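Local atomic coordinates of DNA polymerase sliding clamp C (Sulfolobus tokodaii, PDB entry 3AIZ), a protein that forms part of a ring that encircles DNA and tethers the polymerase catalytic subunit and other proteins to it during high-speed replication. Residues C[16-21]-C[204-208]; C[23-27]-C[114-118]. All coordinates share one frame. Numbering follows the deposited sequence.

How the interactions relate
The two contacts lie about 17 Å apart, centre to centre, and follow one run of chain: residues 16-21 include the last part of helix 8-18, and residues 23-27 begin strand 24-29 directly afterwards. The partners of both come later, 114-118 for interaction 2 and 204-208 for interaction 1, so the chain closes the smaller loop within the larger. Interaction 1 sits near the centre of the chain and joins the N-terminal half to the C-terminal half on the helical side of the nine-stranded sheet. Interaction 2 lies on the other side of strand 24-29, at the surface, where the linker between the halves passes. In PCNA rings these sides are the inner, DNA-facing surface and the outer surface.

Interaction 1 of 2, residues C[16-21]-C[204-208]; sequences RTLEEF and NTSKM. With SO4 (sulfate ion), chain G.
Residues 16-21 keep helical backbone angles to Glu20, with Glu20 N hydrogen-bonded to Thr17 O (3.1 Å) and Phe21 N to Leu18 O (2.8 Å). Residues 204-208 form a tight turn, closed by the hydrogen bond from Met208 N to Thr205 O at 3.2 Å. The backbones come nearest at Thr17 and Lys207, CA to CA 5.4 Å; Glu20 CA and Asn204 CA are 6.0 Å apart. Thr17 (chi1 m) is buried in the turn, its CG2 3.5 Å from Asn204 O and its OG1 3.6 Å from Met208 CG; that hydroxyl hydrogen-bonds Tyr13 O. Phe21 (m, chi2 90°) brings CZ to 3.6 Å from Thr205 CG2, and Glu20 CB rests 3.5 Å from Asn204 CB. At the exposed margin, Glu20 (m, m) and Lys207 (m, t, m, p) curl together into a salt bridge, OE2 to NZ 3.1 Å. Alongside, Arg16 holds a sulfate, probably from the crystallisation liquor, NE to O2 3.2 Å and NH2 to O3 2.8 Å. Behind, Thr17 and Thr205 both meet Phe239 of strand 235-241. This is the junction between the two halves of a PCNA subunit, on the helix-bearing side that lines the DNA channel.

Interaction 2 of 2, residues C[23-27]-C[114-118]; sequences DEITL and IVASE
Both segments are extended. Residues 24-27 are the start of a β-strand, while 114-118 run past it as an irregular strand-like loop. No hydrogen bond joins the two; the closest CA atoms, those of Thr26 and Ala116, are 6.0 Å apart, and only 196 Å² is buried in all, counting both sides. What holds them is van der Waals contact. Glu24 and Thr26, alternate residues of the strand, direct their CB atoms at the loop, and Ile114 and Ala116 answer from the other side. Glu24 lays its aliphatic part against Ile114, CG to CD1 3.5 Å. The methyl of Ala116 rests against the hydrogen-bonded pair, its CB 3.0 Å from Thr26 OG1, a very tight approach, and 3.7 Å from Glu24 OE2. The polar bonding stays within the strand: with Glu24 in rotamer t, m and Thr26 in m, Thr26 OG1 donates to Glu24 OE2 at 2.8 Å, clipping the two side chains together beneath the loop. Residues 114-118 also touch a crystal neighbour, so packing may influence their path. They belong to the long connection between strands 106-111 and 130-135, the interdomain connecting loop of PCNA. Strand 24-29 lies between it and helix 8-18: Ile25, pointing away from the loop, and Leu27 both touch Phe15, while backbone hydrogen bonds tie Ile25 to Val69 and Leu27 to Val67 of the edge strand 65-70.

Interaction 1 of 2, residues C[16-21]-C[204-208]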
loop_
_atom_site.group_PDB
_atom_site.type_symbol
_atom_site.label_atom_id
_atom_site.label_comp_id
_atom_site.label_asym_id
_atom_site.label_seq_id
_atom_site.Cartn_x
_atom_site.Cartn_y
_atom_site.Cartn_z
ATOM N N ARG C 16 24.435 19.113 -3.849
ATOM C CA ARG C 16 23.019 18.856 -4.074
ATOM C C ARG C 16 22.182 19.724 -3.137
ATOM O O ARG C 16 21.068 20.125 -3.475
ATOM C CB ARG C 16 22.706 17.374 -3.872
ATOM C CG ARG C 16 23.546 16.454 -4.744
ATOM C CD ARG C 16 23.233 14.994 -4.484
ATOM N NE ARG C 16 21.844 14.669 -4.791
ATOM C CZ ARG C 16 21.334 13.445 -4.724
ATOM N NH1 ARG C 16 22.101 12.425 -4.363
ATOM N NH2 ARG C 16 20.058 13.238 -5.021
ATOM N N THR C 17 22.729 20.016 -1.961
ATOM C CA THR C 17 22.090 20.937 -1.030
ATOM C C THR C 17 22.074 22.341 -1.619
ATOM O O THR C 17 21.056 23.031 -1.579
ATOM C CB THR C 17 22.823 20.984 0.326
ATOM O OG1 THR C 17 22.758 19.701 0.959
ATOM C CG2 THR C 17 22.182 22.018 1.236
ATOM N N LEU C 18 23.211 22.755 -2.168
ATOM C CA LEU C 18 23.353 24.093 -2.733
ATOM C C LEU C 18 22.398 24.342 -3.898
ATOM O O LEU C 18 21.985 25.478 -4.132
ATOM C CB LEU C 18 24.798 24.342 -3.171
ATOM C CG LEU C 18 25.850 24.383 -2.063
ATOM C CD1 LEU C 18 27.242 24.550 -2.649
ATOM C CD2 LEU C 18 25.546 25.498 -1.078
ATOM N N GLU C 19 22.053 23.285 -4.626
ATOM C CA GLU C 19 21.122 23.407 -5.746
ATOM C C GLU C 19 19.809 24.043 -5.304
ATOM O O GLU C 19 19.148 24.730 -6.082
ATOM C CB GLU C 19 20.844 22.042 -6.377
ATOM C CG GLU C 19 21.897 21.577 -7.363
ATOM C CD GLU C 19 21.535 20.252 -8.010
ATOM O OE1 GLU C 19 21.023 19.361 -7.299
ATOM O OE2 GLU C 19 21.765 20.102 -9.230
ATOM N N GLU C 20 19.441 23.804 -4.051
ATOM C CA GLU C 20 18.198 24.326 -3.500
ATOM C C GLU C 20 18.237 25.844 -3.359
ATOM O O GLU C 20 17.195 26.494 -3.283
ATOM C CB GLU C 20 17.915 23.689 -2.138
ATOM C CG GLU C 20 17.876 22.167 -2.146
ATOM C CD GLU C 20 16.607 21.611 -2.770
ATOM O OE1 GLU C 20 15.717 22.408 -3.134
ATOM O OE2 GLU C 20 16.500 20.372 -2.890
ATOM N N PHE C 21 19.441 26.407 -3.330
ATOM C CA PHE C 21 19.608 27.833 -3.063
ATOM C C PHE C 21 20.119 28.636 -4.258
ATOM O O PHE C 21 19.604 29.715 -4.550
ATOM C CB PHE C 21 20.531 28.042 -1.861
ATOM C CG PHE C 21 20.016 27.433 -0.591
ATOM C CD1 PHE C 21 20.343 26.131 -0.249
ATOM C CD2 PHE C 21 19.197 28.159 0.257
ATOM C CE1 PHE C 21 19.867 25.567 0.918
ATOM C CE2 PHE C 21 18.717 27.599 1.426
ATOM C CZ PHE C 21 19.052 26.301 1.756
ATOM N N ASN C 204 15.534 22.968 3.172
ATOM C CA ASN C 204 16.391 22.690 2.022
ATOM C C ASN C 204 17.847 22.383 2.373
ATOM O O ASN C 204 18.668 22.157 1.484
ATOM C CB ASN C 204 16.320 23.838 1.010
ATOM C CG ASN C 204 14.987 23.896 0.286
ATOM O OD1 ASN C 204 14.214 22.939 0.305
ATOM N ND2 ASN C 204 14.716 25.023 -0.363
ATOM N N THR C 205 18.167 22.372 3.662
ATOM C CA THR C 205 19.521 22.049 4.102
ATOM C C THR C 205 19.604 20.610 4.604
ATOM O O THR C 205 20.658 20.157 5.048
ATOM C CB THR C 205 20.011 23.008 5.211
ATOM O OG1 THR C 205 19.255 22.793 6.409
ATOM C CG2 THR C 205 19.858 24.454 4.773
ATOM N N SER C 206 18.485 19.898 4.524
ATOM C CA SER C 206 18.399 18.529 5.026
ATOM C C SER C 206 19.336 17.557 4.307
ATOM O O SER C 206 19.796 16.579 4.899
ATOM C CB SER C 206 16.955 18.025 4.952
ATOM O OG SER C 206 16.429 18.167 3.643
ATOM N N LYS C 207 19.622 17.819 3.036
ATOM C CA LYS C 207 20.504 16.946 2.267
ATOM C C LYS C 207 21.967 17.062 2.691
ATOM O O LYS C 207 22.863 16.601 1.983
ATOM C CB LYS C 207 20.353 17.191 0.761
ATOM C CG LYS C 207 19.270 16.338 0.109
ATOM C CD LYS C 207 19.166 16.592 -1.389
ATOM C CE LYS C 207 18.197 17.721 -1.703
ATOM N NZ LYS C 207 18.603 19.009 -1.077
ATOM N N MET C 208 22.203 17.681 3.845
ATOM C CA MET C 208 23.536 17.726 4.435
ATOM C C MET C 208 23.725 16.535 5.370
ATOM O O MET C 208 24.783 16.368 5.977
ATOM C CB MET C 208 23.750 19.034 5.201
ATOM C CG MET C 208 23.918 20.263 4.320
ATOM S SD MET C 208 25.439 20.238 3.349
ATOM C CE MET C 208 26.658 19.996 4.640
HETATM S S SO4 G . 18.036 16.129 -5.592
HETATM O O1 SO4 G . 17.618 17.370 -4.945
HETATM O O2 SO4 G . 19.406 16.273 -6.083
HETATM O O3 SO4 G . 17.973 15.033 -4.628
HETATM O O4 SO4 G . 17.143 15.841 -6.713
#

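Interaction 2 of 2, residues C[23-27]-C[114-118]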
loop_
_atom_site.group_PDB
_atom_site.type_symbol
_atom_site.label_atom_id
_atom_site.label_comp_id
_atom_site.label_asym_id
_atom_site.label_seq_id
_atom_site.Cartn_x
_atom_site.Cartn_y
_atom_site.Cartn_z
ATOM N N ASP C 23 22.100 28.777 -8.418
ATOM C CA ASP C 23 22.255 28.153 -9.729
ATOM C C ASP C 23 23.721 27.971 -10.103
ATOM O O ASP C 23 24.123 26.909 -10.578
ATOM C CB ASP C 23 21.548 28.982 -10.804
ATOM C CG ASP C 23 20.039 28.963 -10.658
ATOM O OD1 ASP C 23 19.514 28.041 -9.995
ATOM O OD2 ASP C 23 19.379 29.868 -11.210
ATOM N N GLU C 24 24.513 29.017 -9.899
ATOM C CA GLU C 24 25.940 28.972 -10.190
ATOM C C GLU C 24 26.746 29.091 -8.905
ATOM O O GLU C 24 26.445 29.923 -8.051
ATOM C CB GLU C 24 26.324 30.092 -11.162
ATOM C CG GLU C 24 27.828 30.286 -11.352
ATOM C CD GLU C 24 28.447 31.207 -10.309
ATOM O OE1 GLU C 24 27.792 32.197 -9.917
ATOM O OE2 GLU C 24 29.596 30.945 -9.887
ATOM N N ILE C 25 27.767 28.252 -8.762
ATOM C CA ILE C 25 28.661 28.358 -7.618
ATOM C C ILE C 25 30.081 28.644 -8.077
ATOM O O ILE C 25 30.449 28.351 -9.213
ATOM C CB ILE C 25 28.655 27.087 -6.747
ATOM C CG1 ILE C 25 29.409 25.953 -7.439
ATOM C CG2 ILE C 25 27.231 26.671 -6.417
ATOM C CD1 ILE C 25 29.612 24.745 -6.559
ATOM N N THR C 26 30.873 29.226 -7.186
ATOM C CA THR C 26 32.254 29.554 -7.493
ATOM C C THR C 26 33.202 28.772 -6.596
ATOM O O THR C 26 33.444 29.155 -5.452
ATOM C CB THR C 26 32.523 31.056 -7.313
ATOM O OG1 THR C 26 31.643 31.806 -8.161
ATOM C CG2 THR C 26 33.964 31.386 -7.665
ATOM N N LEU C 27 33.726 27.668 -7.118
ATOM C CA LEU C 27 34.720 26.886 -6.396
ATOM C C LEU C 27 36.003 27.695 -6.263
ATOM O O LEU C 27 36.704 27.929 -7.247
ATOM C CB LEU C 27 34.996 25.570 -7.120
ATOM C CG LEU C 27 33.789 24.653 -7.326
ATOM C CD1 LEU C 27 34.159 23.469 -8.203
ATOM C CD2 LEU C 27 33.238 24.185 -5.990
ATOM N N ILE C 114 32.337 29.886 -16.455
ATOM C CA ILE C 114 31.378 30.972 -16.604
ATOM C C ILE C 114 31.729 32.123 -15.669
ATOM O O ILE C 114 32.525 31.959 -14.744
ATOM C CB ILE C 114 29.946 30.494 -16.312
ATOM C CG1 ILE C 114 29.879 29.837 -14.933
ATOM C CG2 ILE C 114 29.482 29.518 -17.382
ATOM C CD1 ILE C 114 28.535 29.218 -14.622
ATOM N N VAL C 115 31.141 33.288 -15.915
ATOM C CA VAL C 115 31.383 34.450 -15.068
ATOM C C VAL C 115 30.905 34.191 -13.643
ATOM O O VAL C 115 29.749 33.831 -13.418
ATOM C CB VAL C 115 30.712 35.720 -15.623
ATOM C CG1 VAL C 115 31.438 36.198 -16.869
ATOM C CG2 VAL C 115 29.244 35.464 -15.919
ATOM N N ALA C 116 31.806 34.369 -12.686
ATOM C CA ALA C 116 31.498 34.115 -11.287
ATOM C C ALA C 116 31.460 35.410 -10.483
ATOM O O ALA C 116 32.453 36.132 -10.396
ATOM C CB ALA C 116 32.510 33.148 -10.691
ATOM N N SER C 117 30.304 35.696 -9.895
ATOM C CA SER C 117 30.144 36.880 -9.063
ATOM C C SER C 117 30.920 36.744 -7.759
ATOM O O SER C 117 31.186 35.636 -7.296
ATOM C CB SER C 117 28.666 37.118 -8.756
ATOM O OG SER C 117 27.921 37.313 -9.945
ATOM N N GLU C 118 31.285 37.879 -7.177
ATOM C CA GLU C 118 31.896 37.897 -5.856
ATOM C C GLU C 118 30.811 38.141 -4.817
ATOM O O GLU C 118 30.023 39.081 -4.939
ATOM C CB GLU C 118 32.964 38.989 -5.769
ATOM C CG GLU C 118 34.148 38.781 -6.701
ATOM C CD GLU C 118 35.167 39.900 -6.603
ATOM O OE1 GLU C 118 34.908 40.880 -5.870
ATOM O OE2 GLU C 118 36.227 39.801 -7.260
#